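Local coordinates for protein endo-beta-1,4-glucanase (Ampullaria crossean, PDB 5XBU) that probably hydrolyses internal beta-1,4-glucosidic bonds of cellulose, as a family 45 glycoside hydrolase built on a double-psi beta-barrel, at residues R17-R22 with E159-E164; E62-D67 with K80-T85; G89-K94 with H135-H140. All coordinates share one frame; numbering follows the deposited sequence. Where two conformers were deposited one is given.

Interaction 1: residues R17-R22 with E159-E164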
loop_
_atom_site.group_PDB
_atom_site.type_symbol
_atom_site.label_atom_id
_atom_site.label_comp_id
_atom_site.label_asym_id
_atom_site.label_seq_id
_atom_site.Cartn_x
_atom_site.Cartn_y
_atom_site.Cartn_z
ATOM N N ARG A 17 -3.408 6.655 14.135
ATOM C CA ARG A 17 -4.825 6.724 13.809
ATOM C C ARG A 17 -5.423 5.333 13.692
ATOM O O ARG A 17 -4.874 4.456 13.005
ATOM C CB ARG A 17 -5.035 7.540 12.537
ATOM C CG ARG A 17 -4.853 9.027 12.785
ATOM C CD ARG A 17 -5.106 9.825 11.530
ATOM N NE ARG A 17 -4.896 11.256 11.717
ATOM C CZ ARG A 17 -5.836 12.131 12.075
ATOM N NH1 ARG A 17 -7.072 11.730 12.338
ATOM N NH2 ARG A 17 -5.511 13.400 12.159
ATOM N N ARG A 18 -6.550 5.139 14.379
ATOM C CA ARG A 18 -7.233 3.858 14.445
ATOM C C ARG A 18 -8.726 4.064 14.282
ATOM O O ARG A 18 -9.242 5.161 14.472
ATOM C CB ARG A 18 -6.967 3.169 15.777
ATOM C CG ARG A 18 -5.444 2.939 16.007
ATOM C CD ARG A 18 -5.200 2.096 17.242
ATOM N NE ARG A 18 -3.755 1.921 17.449
ATOM C CZ ARG A 18 -2.958 1.037 16.834
ATOM N NH1 ARG A 18 -3.444 0.178 15.945
ATOM N NH2 ARG A 18 -1.649 1.028 17.110
ATOM N N PHE A 19 -9.429 2.976 13.994
ATOM C CA PHE A 19 -10.871 3.036 13.754
ATOM C C PHE A 19 -11.457 1.768 14.330
ATOM O O PHE A 19 -11.167 0.687 13.825
ATOM C CB PHE A 19 -11.129 3.153 12.248
ATOM C CG PHE A 19 -12.554 3.331 11.854
ATOM C CD1 PHE A 19 -13.117 4.590 11.813
ATOM C CD2 PHE A 19 -13.295 2.255 11.401
ATOM C CE1 PHE A 19 -14.408 4.759 11.387
ATOM C CE2 PHE A 19 -14.568 2.410 10.969
ATOM C CZ PHE A 19 -15.120 3.657 10.972
ATOM N N ASN A 20 -12.333 1.859 15.329
ATOM C CA ASN A 20 -13.022 0.650 15.806
ATOM C C ASN A 20 -12.038 -0.480 16.129
ATOM O O ASN A 20 -12.264 -1.647 15.807
ATOM C CB ASN A 20 -14.092 0.184 14.811
ATOM C CG ASN A 20 -15.122 -0.734 15.445
ATOM O OD1 ASN A 20 -15.330 -0.703 16.653
ATOM N ND2 ASN A 20 -15.752 -1.566 14.634
ATOM N N GLY A 21 -10.918 -0.121 16.751
ATOM C CA GLY A 21 -9.925 -1.085 17.197
ATOM C C GLY A 21 -8.890 -1.475 16.169
ATOM O O GLY A 21 -7.929 -2.178 16.519
ATOM N N ARG A 22 -9.034 -1.016 14.926
ATOM C CA ARG A 22 -8.210 -1.439 13.808
ATOM C C ARG A 22 -7.285 -0.314 13.362
ATOM O O ARG A 22 -7.654 0.859 13.410
ATOM C CB ARG A 22 -9.117 -1.828 12.641
ATOM C CG ARG A 22 -9.976 -3.050 12.940
ATOM C CD ARG A 22 -11.138 -3.070 11.982
ATOM N NE ARG A 22 -11.975 -4.268 12.026
ATOM C CZ ARG A 22 -12.969 -4.458 12.891
ATOM N NH1 ARG A 22 -13.697 -5.567 12.836
ATOM N NH2 ARG A 22 -13.223 -3.551 13.826
ATOM N N GLU A 159 -9.059 7.102 3.173
ATOM C CA GLU A 159 -8.641 6.510 4.440
ATOM C C GLU A 159 -9.211 5.102 4.544
ATOM O O GLU A 159 -10.380 4.868 4.200
ATOM C CB GLU A 159 -9.209 7.382 5.576
ATOM C CG GLU A 159 -8.820 6.958 6.976
ATOM C CD GLU A 159 -9.498 7.860 8.011
ATOM O OE1 GLU A 159 -8.788 8.557 8.775
ATOM O OE2 GLU A 159 -10.750 7.855 8.054
ATOM N N VAL A 160 -8.397 4.153 5.012
ATOM C CA VAL A 160 -8.836 2.769 5.102
ATOM C C VAL A 160 -8.385 2.189 6.436
ATOM O O VAL A 160 -7.435 2.672 7.054
ATOM C CB VAL A 160 -8.267 1.906 3.947
ATOM C CG1 VAL A 160 -8.689 2.483 2.586
ATOM C CG2 VAL A 160 -6.731 1.842 4.018
ATOM N N THR A 161 -9.046 1.117 6.857
ATOM C CA THR A 161 -8.435 0.193 7.793
ATOM C C THR A 161 -7.694 -0.884 7.003
ATOM O O THR A 161 -8.057 -1.188 5.862
ATOM C CB THR A 161 -9.434 -0.432 8.767
ATOM O OG1 THR A 161 -10.448 -1.151 8.061
ATOM C CG2 THR A 161 -10.062 0.639 9.668
ATOM N N TRP A 162 -6.624 -1.431 7.598
ATOM C CA TRP A 162 -5.778 -2.358 6.864
ATOM C C TRP A 162 -5.478 -3.588 7.705
ATOM O O TRP A 162 -5.331 -3.519 8.934
ATOM C CB TRP A 162 -4.467 -1.681 6.394
ATOM C CG TRP A 162 -3.371 -1.606 7.436
ATOM C CD1 TRP A 162 -3.193 -0.711 8.462
ATOM C CD2 TRP A 162 -2.260 -2.514 7.525
ATOM N NE1 TRP A 162 -2.075 -1.023 9.177
ATOM C CE2 TRP A 162 -1.489 -2.126 8.627
ATOM C CE3 TRP A 162 -1.852 -3.623 6.772
ATOM C CZ2 TRP A 162 -0.326 -2.785 8.980
ATOM C CZ3 TRP A 162 -0.709 -4.264 7.109
ATOM C CH2 TRP A 162 0.044 -3.848 8.221
ATOM N N GLU A 163 -5.372 -4.734 7.034
ATOM C CA GLU A 163 -4.853 -5.929 7.687
ATOM C C GLU A 163 -4.231 -6.827 6.648
ATOM O O GLU A 163 -4.621 -6.811 5.482
ATOM C CB GLU A 163 -5.903 -6.749 8.442
ATOM C CG GLU A 163 -7.049 -7.172 7.549
ATOM C CD GLU A 163 -8.061 -8.106 8.217
ATOM O OE1 GLU A 163 -9.163 -8.289 7.662
ATOM O OE2 GLU A 163 -7.753 -8.667 9.272
ATOM N N GLU A 164 -3.270 -7.624 7.073
ATOM C CA GLU A 164 -2.704 -8.645 6.196
ATOM C C GLU A 164 -3.674 -9.809 6.099
ATOM O O GLU A 164 -4.303 -10.196 7.084
ATOM C CB GLU A 164 -1.394 -9.181 6.726
ATOM C CG GLU A 164 -0.241 -8.343 6.366
ATOM C CD GLU A 164 1.107 -8.929 6.782
ATOM O OE1 GLU A 164 1.257 -10.153 7.055
ATOM O OE2 GLU A 164 2.046 -8.132 6.783
#
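Thr161 holds its methyl CG2 anti to its own carbonyl carbon, OG1 taking the place between the backbone N and that carbon (chi1 59°), while Phe19 swings CG anti to its backbone N (chi1 -175°). These two rotations bring Thr161 CG2 to 3.8 Å from Phe19 CB, the side chains crossing at about a right angle. The ring takes part through one corner, Phe19 CD2 lying 4.0 Å from the same methyl, which approaches it obliquely. From the other strand of the hairpin, Arg22 CB stands 4.0 Å from Thr161 CG2, so a single methyl touches the CB atoms of both side chains.

Those CB atoms are neighbours because Phe19 and Arg22 flank the two-residue loop of a beta-hairpin, a type I' turn, and both point toward Thr161. The pair is a hydrogen-bonded one: Phe19 N reaches Arg22 O at 2.8 Å, and Arg22 N reaches Phe19 O at 2.9 Å. Gly21 allows the turn, with a backbone that would jam a CB against the preceding carbonyl. Beyond CB the Arg22 chain runs extended, and NH2 makes only a weak bond to Asn20 O, bent to 123°.

Between the segments the touch is purely apolar; Glu163, whose carboxylate does not touch the Arg22 guanidinium, is salt-bridged to Arg83. Strand 22-30, which Arg22 begins, pairs antiparallel with both 17-19 and 160-165. It thus lies next to strand 160-165 in the sheet, and the hairpin's turn end meets that strand at Thr161. The other neighbour of 160-165 is strand 81-86, where Thr85 also packs on Thr161.

Interaction 2: residues E62-D67 with K80-T85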
loop_
_atom_site.group_PDB
_atom_site.type_symbol
_atom_site.label_atom_id
_atom_site.label_comp_id
_atom_site.label_asym_id
_atom_site.label_seq_id
_atom_site.Cartn_x
_atom_site.Cartn_y
_atom_site.Cartn_z
ATOM N N GLU A 62 8.013 2.394 2.875
ATOM C CA GLU A 62 9.246 1.618 2.962
ATOM C C GLU A 62 9.364 0.757 4.220
ATOM O O GLU A 62 9.777 -0.404 4.130
ATOM C CB GLU A 62 10.411 2.611 2.900
ATOM C CG GLU A 62 11.793 1.999 2.873
ATOM C CD GLU A 62 12.875 3.038 2.682
ATOM O OE1 GLU A 62 13.983 2.778 3.182
ATOM O OE2 GLU A 62 12.650 4.083 2.036
ATOM N N ARG A 63 9.092 1.315 5.399
ATOM C CA ARG A 63 9.338 0.550 6.615
ATOM C C ARG A 63 8.377 -0.622 6.769
ATOM O O ARG A 63 8.757 -1.632 7.371
ATOM C CB ARG A 63 9.360 1.460 7.835
ATOM C CG ARG A 63 10.557 2.398 7.863
ATOM C CD ARG A 63 11.894 1.676 8.227
ATOM N NE ARG A 63 12.997 2.650 8.127
ATOM C CZ ARG A 63 13.621 2.971 7.003
ATOM N NH1 ARG A 63 13.415 2.259 5.904
ATOM N NH2 ARG A 63 14.428 4.022 6.988
ATOM N N TYR A 64 7.156 -0.555 6.235
ATOM C CA TYR A 64 6.338 -1.759 6.160
ATOM C C TYR A 64 6.855 -2.694 5.078
ATOM O O TYR A 64 6.980 -3.903 5.296
ATOM C CB TYR A 64 4.846 -1.442 5.946
ATOM C CG TYR A 64 4.047 -2.697 5.740
ATOM C CD1 TYR A 64 3.849 -3.613 6.767
ATOM C CD2 TYR A 64 3.552 -3.015 4.490
ATOM C CE1 TYR A 64 3.179 -4.797 6.560
ATOM C CE2 TYR A 64 2.900 -4.195 4.266
ATOM C CZ TYR A 64 2.702 -5.093 5.287
ATOM O OH TYR A 64 2.043 -6.259 4.998
ATOM N N PHE A 65 7.148 -2.146 3.893
ATOM C CA PHE A 65 7.665 -2.949 2.792
ATOM C C PHE A 65 8.775 -3.892 3.228
ATOM O O PHE A 65 8.777 -5.063 2.829
ATOM C CB PHE A 65 8.166 -2.017 1.693
ATOM C CG PHE A 65 8.823 -2.723 0.560
ATOM C CD1 PHE A 65 8.068 -3.307 -0.429
ATOM C CD2 PHE A 65 10.208 -2.792 0.456
ATOM C CE1 PHE A 65 8.673 -3.955 -1.496
ATOM C CE2 PHE A 65 10.808 -3.432 -0.593
ATOM C CZ PHE A 65 10.035 -4.037 -1.580
ATOM N N ASP A 66 9.725 -3.385 4.017
ATOM C CA ASP A 66 10.863 -4.192 4.455
ATOM C C ASP A 66 10.846 -4.479 5.944
ATOM O O ASP A 66 11.904 -4.745 6.522
ATOM C CB ASP A 66 12.198 -3.582 4.050
ATOM C CG ASP A 66 13.338 -4.595 4.112
ATOM O OD1 ASP A 66 13.088 -5.807 3.851
ATOM O OD2 ASP A 66 14.463 -4.166 4.439
ATOM N N ASP A 67 9.676 -4.461 6.581
ATOM C CA ASP A 67 9.542 -4.860 7.986
ATOM C C ASP A 67 10.603 -4.220 8.888
ATOM O O ASP A 67 11.302 -4.900 9.645
ATOM C CB ASP A 67 9.548 -6.384 8.149
ATOM C CG ASP A 67 9.235 -6.830 9.565
ATOM O OD1 ASP A 67 8.419 -6.163 10.239
ATOM O OD2 ASP A 67 9.795 -7.858 9.994
ATOM N N LYS A 80 3.132 -10.139 0.180
ATOM C CA LYS A 80 2.035 -10.140 1.149
ATOM C C LYS A 80 0.820 -9.488 0.528
ATOM O O LYS A 80 0.935 -8.660 -0.364
ATOM C CB LYS A 80 2.400 -9.337 2.415
ATOM C CG LYS A 80 3.529 -9.908 3.243
ATOM C CD LYS A 80 3.062 -11.173 3.942
ATOM C CE LYS A 80 4.041 -11.603 5.025
ATOM N NZ LYS A 80 4.084 -10.664 6.219
ATOM N N CYS A 81 -0.351 -9.857 1.023
ATOM C CA CYS A 81 -1.585 -9.197 0.640
ATOM C C CYS A 81 -2.190 -8.474 1.836
ATOM O O CYS A 81 -2.091 -8.913 2.990
ATOM C CB CYS A 81 -2.595 -10.192 0.066
ATOM S SG CYS A 81 -2.116 -10.712 -1.611
ATOM N N VAL A 82 -2.817 -7.344 1.536
ATOM C CA VAL A 82 -3.475 -6.515 2.527
ATOM C C VAL A 82 -4.910 -6.251 2.066
ATOM O O VAL A 82 -5.149 -5.940 0.894
ATOM C CB VAL A 82 -2.720 -5.196 2.805
ATOM C CG1 VAL A 82 -1.376 -5.488 3.479
ATOM C CG2 VAL A 82 -2.559 -4.327 1.597
ATOM N N ARG A 83 -5.855 -6.380 2.989
ATOM C CA ARG A 83 -7.231 -5.985 2.733
ATOM C C ARG A 83 -7.388 -4.568 3.243
ATOM O O ARG A 83 -7.053 -4.281 4.401
ATOM C CB ARG A 83 -8.218 -6.902 3.446
ATOM C CG ARG A 83 -9.663 -6.449 3.237
ATOM C CD ARG A 83 -10.692 -7.376 3.829
ATOM N NE ARG A 83 -10.683 -8.683 3.176
ATOM C CZ ARG A 83 -10.350 -9.810 3.783
ATOM N NH1 ARG A 83 -10.000 -9.792 5.062
ATOM N NH2 ARG A 83 -10.381 -10.955 3.115
ATOM N N LEU A 84 -7.861 -3.689 2.367
ATOM C CA LEU A 84 -8.068 -2.288 2.666
ATOM C C LEU A 84 -9.563 -1.990 2.618
ATOM O O LEU A 84 -10.215 -2.246 1.598
ATOM C CB LEU A 84 -7.318 -1.397 1.694
ATOM C CG LEU A 84 -5.820 -1.705 1.544
ATOM C CD1 LEU A 84 -5.164 -0.660 0.675
ATOM C CD2 LEU A 84 -5.134 -1.759 2.908
ATOM N N THR A 85 -10.110 -1.484 3.720
ATOM C CA THR A 85 -11.534 -1.193 3.829
ATOM C C THR A 85 -11.729 0.292 4.051
ATOM O O THR A 85 -11.298 0.812 5.090
ATOM C CB THR A 85 -12.171 -1.965 4.978
ATOM O OG1 THR A 85 -11.917 -3.359 4.853
ATOM C CG2 THR A 85 -13.676 -1.759 5.013
#
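Tyr64 reaches from the short helix 62-65 to Val82 and Lys80 on a strand of the double-psi beta-barrel, the fold of this endoglucanase family. The buried half of the contact is the tyrosine against Val82: the phenol OH lies 3.8 Å from Val82 CG1, and the methyl comes up to the ring obliquely. The two side chains slide past each other in opposite directions, so the overlap is confined to their ends. Tyr64 gets there because its CG is anti to the backbone N (chi1 174°), sending the ring out from the helix. Trp162 meets that ring edge-to-face and also packs on Val82.

Toward the partly exposed side the fit is looser. There Lys80 offers just its CB, 4.0 Å from Tyr64 OH. The rest of the lysine bends at chi2 and chi4 and carries NZ to Asn77 OD1 and into a salt bridge with Glu164 OE1. The phenol OH hydrogen-bonds the other carboxylate oxygen, OE2 of Glu164, so the acid on strand 160-165 is gripped at both oxygens by residues of this contact, and the hydroxyl of the buried tyrosine is satisfied.

Behind the tyrosine the helix ends in a Schellman motif, with Asp67 at positive phi and its N bonded to Tyr64 O at 3.0 Å. Well away from the strand, Arg63 NH1 forms a salt bridge with Glu62 OE1 at 2.8 Å; the oxygen lies in the guanidinium plane, but the nitrogen approaches from above the carboxylate plane, 51° out of it.

Interaction 3: residues G89-K94 with H135-H140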
loop_
_atom_site.group_PDB
_atom_site.type_symbol
_atom_site.label_atom_id
_atom_site.label_comp_id
_atom_site.label_asym_id
_atom_site.label_seq_id
_atom_site.Cartn_x
_atom_site.Cartn_y
_atom_site.Cartn_z
ATOM N N GLY A 89 -13.460 8.229 5.363
ATOM C CA GLY A 89 -12.592 9.355 5.583
ATOM C C GLY A 89 -11.606 9.584 4.459
ATOM O O GLY A 89 -11.472 8.784 3.529
ATOM N N PHE A 90 -10.879 10.687 4.594
ATOM C CA PHE A 90 -9.844 11.136 3.672
ATOM C C PHE A 90 -9.151 12.322 4.329
ATOM O O PHE A 90 -9.674 12.917 5.278
ATOM C CB PHE A 90 -10.413 11.495 2.291
ATOM C CG PHE A 90 -11.456 12.570 2.356
ATOM C CD1 PHE A 90 -12.770 12.240 2.628
ATOM C CD2 PHE A 90 -11.105 13.893 2.184
ATOM C CE1 PHE A 90 -13.742 13.231 2.688
ATOM C CE2 PHE A 90 -12.076 14.896 2.260
ATOM C CZ PHE A 90 -13.382 14.551 2.500
ATOM N N VAL A 91 -7.988 12.681 3.797
ATOM C CA VAL A 91 -7.256 13.850 4.301
ATOM C C VAL A 91 -7.810 15.092 3.616
ATOM O O VAL A 91 -7.872 15.121 2.378
ATOM C CB VAL A 91 -5.753 13.698 4.040
ATOM C CG1 VAL A 91 -4.994 14.949 4.424
ATOM C CG2 VAL A 91 -5.198 12.494 4.771
ATOM N N PRO A 92 -8.223 16.107 4.372
ATOM C CA PRO A 92 -8.865 17.259 3.740
ATOM C C PRO A 92 -7.966 17.898 2.687
ATOM O O PRO A 92 -6.776 18.149 2.916
ATOM C CB PRO A 92 -9.185 18.190 4.917
ATOM C CG PRO A 92 -8.669 17.590 6.110
ATOM C CD PRO A 92 -8.313 16.163 5.843
ATOM N N GLY A 93 -8.539 18.116 1.507
ATOM C CA GLY A 93 -7.836 18.731 0.404
ATOM C C GLY A 93 -6.965 17.777 -0.374
ATOM O O GLY A 93 -6.340 18.189 -1.363
ATOM N N LYS A 94 -6.920 16.497 0.034
ATOM C CA LYS A 94 -6.009 15.496 -0.507
ATOM C C LYS A 94 -6.720 14.167 -0.729
ATOM O O LYS A 94 -6.112 13.094 -0.595
ATOM C CB LYS A 94 -4.797 15.366 0.403
ATOM C CG LYS A 94 -4.017 16.664 0.385
ATOM C CD LYS A 94 -2.841 16.694 1.291
ATOM C CE LYS A 94 -2.006 17.923 0.992
ATOM N NZ LYS A 94 -1.151 18.257 2.132
ATOM N N HIS A 135 0.208 12.652 8.220
ATOM C CA HIS A 135 -1.233 12.668 8.400
ATOM C C HIS A 135 -1.701 11.745 9.508
ATOM O O HIS A 135 -2.909 11.627 9.734
ATOM C CB HIS A 135 -1.926 12.375 7.080
ATOM C CG HIS A 135 -1.631 13.420 6.057
ATOM N ND1 HIS A 135 -1.954 14.744 6.250
ATOM C CD2 HIS A 135 -1.004 13.350 4.858
ATOM C CE1 HIS A 135 -1.554 15.439 5.202
ATOM N NE2 HIS A 135 -0.976 14.622 4.341
ATOM N N GLY A 136 -0.758 11.106 10.228
ATOM C CA GLY A 136 -1.088 10.329 11.402
ATOM C C GLY A 136 -1.301 8.852 11.180
ATOM O O GLY A 136 -1.786 8.177 12.098
ATOM N N TYR A 137 -0.888 8.315 10.029
ATOM C CA TYR A 137 -1.088 6.895 9.749
ATOM C C TYR A 137 0.211 6.120 9.897
ATOM O O TYR A 137 1.278 6.577 9.473
ATOM C CB TYR A 137 -1.659 6.680 8.331
ATOM C CG TYR A 137 -2.975 7.393 8.172
ATOM C CD1 TYR A 137 -4.126 6.841 8.688
ATOM C CD2 TYR A 137 -3.028 8.620 7.545
ATOM C CE1 TYR A 137 -5.356 7.513 8.598
ATOM C CE2 TYR A 137 -4.255 9.309 7.443
ATOM C CZ TYR A 137 -5.394 8.733 7.958
ATOM O OH TYR A 137 -6.578 9.456 7.850
ATOM N N GLU A 138 0.097 4.919 10.452
ATOM C CA GLU A 138 1.274 4.064 10.670
ATOM C C GLU A 138 1.827 3.435 9.403
ATOM O O GLU A 138 2.917 2.853 9.452
ATOM C CB GLU A 138 0.988 2.963 11.679
ATOM C CG GLU A 138 0.026 1.923 11.193
ATOM C CD GLU A 138 -0.119 0.725 12.092
ATOM O OE1 GLU A 138 0.376 0.756 13.251
ATOM O OE2 GLU A 138 -0.698 -0.283 11.621
ATOM N N VAL A 139 1.074 3.459 8.311
ATOM C CA VAL A 139 1.482 2.856 7.058
ATOM C C VAL A 139 0.715 3.559 5.952
ATOM O O VAL A 139 -0.373 4.113 6.174
ATOM C CB VAL A 139 1.224 1.327 7.060
ATOM C CG1 VAL A 139 -0.232 0.992 7.070
ATOM C CG2 VAL A 139 1.958 0.628 5.930
ATOM N N HIS A 140 1.302 3.539 4.759
ATOM C CA HIS A 140 0.714 4.107 3.558
ATOM C C HIS A 140 0.737 3.057 2.462
ATOM O O HIS A 140 1.740 2.364 2.292
ATOM C CB HIS A 140 1.484 5.330 3.110
ATOM C CG HIS A 140 0.844 6.035 1.978
ATOM N ND1 HIS A 140 -0.234 6.863 2.187
ATOM C CD2 HIS A 140 1.083 5.988 0.646
ATOM C CE1 HIS A 140 -0.628 7.301 1.007
ATOM N NE2 HIS A 140 0.149 6.799 0.056
#
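Val91 lays one methyl over a face of the His135 imidazole, the two side chains crossing at about a right angle. CG1 is 3.7 Å from the ring centroid and 22° off the ring normal, a CH-pi contact displaced toward the rim. Its closest ring atoms are ND1 and CE1 of His135, each 3.6 Å from Val91 CG1. With CG1 anti to the backbone N (chi1 174°), the second methyl turns to the base of the same ring, Val91 CG2 lying 3.9 Å from His135 CG. CG2 also faces the edge of Tyr137, where it is 4.3 Å from CE2 and near the ring plane.

The extended Lys94 side chain crosses that of His135 at about a right angle, and its CD, placed obliquely to the ring, is 4.1 Å from His135 NE2. Both residues end on one acceptor: Glu119 OE1 takes a salt bridge from Lys94 NZ and a hydrogen bond with His135 NE2, which helps fix the imidazole's rotation. With an alanine here in place of His135, Val91 CG1 would probably lose the ring face it rests on, and Glu119 one of its two partners.

Val91 and Lys94 can meet the same ring because they bound a type II beta turn, closed by Lys94 N to Val91 O at 2.9 Å, with Gly93 at positive phi. The CH-pi contact joins two of the long loops that link strands of the double-psi beta-barrel.

Overall arrangement
Interaction 2 lies nearest the middle of the chain and is mostly buried; interaction 1 is a surface contact, and interaction 3 is partly buried among loops. Interactions 1 and 2 both reach one sheet, since strands 160-165 and 81-86 are neighbours, with a probable backbone hydrogen bond from Thr161 N to Thr85 O. Interaction 3 instead ties connecting loops, yet meets interaction 1 through Glu159 with Tyr137 and Trp162 with Glu138, and interaction 2 through Val139 on Tyr64. None has a hydrogen bond between its own segments: aliphatic contact at the hairpin, phenol against valine inside, and methyl over imidazole between partly buried loops. Along the chain, interactions 2 and 3 follow each other inside the loop closed by interaction 1.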